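Transthyretin-like protein (PDB 3QVA) probably catalyses the hydrolysis of 5-hydroxyisourate to 2-oxo-4-hydroxy-4-carboxy-5-ureidoimidazoline in purine metabolism, working as a homotetramer of the transthyretin family. Local coordinates at residues G70-F73 with A74-G77. Residues are numbered along the deposited sequence; the frame is centred on the assembly and turned at random.
Sequences GAWF and ARAG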
loop_
_atom_site.group_PDB
_atom_site.type_symbol
_atom_site.label_atom_id
_atom_site.label_comp_id
_atom_site.label_asym_id
_atom_site.label_seq_id
_atom_site.Cartn_x
_atom_site.Cartn_y
_atom_site.Cartn_z
ATOM N N GLY A 70 8.543 8.901 -12.044
ATOM C CA GLY A 70 8.805 8.310 -13.357
ATOM C C GLY A 70 10.177 8.699 -13.874
ATOM O O GLY A 70 10.924 7.849 -14.377
ATOM N N ALA A 71 10.516 9.979 -13.720
ATOM C CA ALA A 71 11.824 10.508 -14.127
ATOM C C ALA A 71 12.954 9.875 -13.325
ATOM O O ALA A 71 14.020 9.571 -13.876
ATOM C CB ALA A 71 11.853 12.026 -13.989
ATOM N N TRP A 72 12.717 9.680 -12.028
ATOM C CA TRP A 72 13.682 9.041 -11.139
ATOM C C TRP A 72 13.947 7.586 -11.549
ATOM O O TRP A 72 15.106 7.165 -11.638
ATOM C CB TRP A 72 13.202 9.130 -9.688
ATOM C CG TRP A 72 14.174 8.628 -8.675
ATOM C CD1 TRP A 72 15.272 9.283 -8.199
ATOM C CD2 TRP A 72 14.118 7.376 -7.979
ATOM N NE1 TRP A 72 15.911 8.512 -7.258
ATOM C CE2 TRP A 72 15.228 7.333 -7.109
ATOM C CE3 TRP A 72 13.246 6.278 -8.019
ATOM C CZ2 TRP A 72 15.487 6.243 -6.271
ATOM C CZ3 TRP A 72 13.502 5.191 -7.177
ATOM C CH2 TRP A 72 14.617 5.185 -6.319
ATOM N N PHE A 73 12.883 6.830 -11.825
ATOM C CA PHE A 73 13.048 5.450 -12.270
ATOM C C PHE A 73 13.772 5.386 -13.612
ATOM O O PHE A 73 14.648 4.539 -13.802
ATOM C CB PHE A 73 11.709 4.711 -12.356
ATOM C CG PHE A 73 11.164 4.271 -11.022
ATOM C CD1 PHE A 73 9.881 4.642 -10.628
ATOM C CD2 PHE A 73 11.920 3.466 -10.172
ATOM C CE1 PHE A 73 9.356 4.225 -9.397
ATOM C CE2 PHE A 73 11.413 3.046 -8.941
ATOM C CZ PHE A 73 10.115 3.430 -8.553
ATOM N N ALA A 74 13.413 6.293 -14.521
ATOM C CA ALA A 74 14.008 6.353 -15.860
ATOM C C ALA A 74 15.508 6.659 -15.842
ATOM O O ALA A 74 16.266 6.101 -16.648
ATOM C CB ALA A 74 13.266 7.357 -16.729
ATOM N N ARG A 75 15.932 7.536 -14.929
ATOM C CA ARG A 75 17.350 7.879 -14.769
ATOM C C ARG A 75 18.179 6.692 -14.299
ATOM O O ARG A 75 19.382 6.619 -14.566
ATOM C CB ARG A 75 17.533 9.037 -13.791
ATOM C CG ARG A 75 17.219 10.395 -14.375
ATOM C CD ARG A 75 17.763 11.512 -13.496
ATOM N NE ARG A 75 17.185 11.519 -12.153
ATOM C CZ ARG A 75 16.025 12.089 -11.831
ATOM N NH1 ARG A 75 15.293 12.695 -12.757
ATOM N NH2 ARG A 75 15.592 12.044 -10.579
ATOM N N ALA A 76 17.521 5.772 -13.599
ATOM C CA ALA A 76 18.128 4.532 -13.142
ATOM C C ALA A 76 17.924 3.400 -14.156
ATOM O O ALA A 76 18.273 2.251 -13.885
ATOM C CB ALA A 76 17.551 4.146 -11.796
ATOM N N GLY A 77 17.350 3.729 -15.315
ATOM C CA GLY A 77 17.120 2.752 -16.389
ATOM C C GLY A 77 15.993 1.760 -16.145
ATOM O O GLY A 77 16.030 0.624 -16.639
#
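Arg75 folds back over the preceding turn of its helix, laying one face of its guanidinium on Ala71 and Trp72. On that face lie the carbonyl oxygen of Ala71, 3.5 Å above the plane, and Trp72 CA, both offset toward the rim. NH1 packs on the methyl group, 3.7 Å from Ala71 CB, while NH2 comes to the edge of the indole, near the ring plane and 3.7 Å from Trp72 CD1. Ring and guanidinium planes are nearly perpendicular, 76° apart, so the guanidinium is not laid parallel on the indole. A bend at chi3 (-61°) turns the end of the arginine back toward these residues.

The backbone is bonded i to i+4. Ala74 N donates to Gly70 O at 2.9 Å. Arg75 N donates likewise to Ala71 O at 3.0 Å. Ala71 O thus accepts a bond from the amide of the same residue whose guanidinium lies over it. The regular pattern then frays, since Ala76 N makes two weak bonds, to Trp72 O and Phe73 O. A Schellman motif closes the helix: Gly77, with positive phi, is the C-prime residue, its N bonded to Ala74 O at 2.9 Å, while Arg78 N reaches back to Phe73 O.

This is the short helix 69-75 of the transthyretin fold, which follows strand 62-67 and precedes strand 82-90. Trp72 and Phe73 fasten it to the beta structure. Their rings meet with Trp72 CE3 3.7 Å above the phenyl plane, toward its rim, and both touch Asp18 of strand 12-18 and Ile105 of strand 99-106. With CG anti to its backbone N (chi1 -174°), Trp72 holds its indole beside the carbonyl carbon, the CD1 edge at Arg75 NH2 and NE1 hydrogen-bonded to Glu26 O.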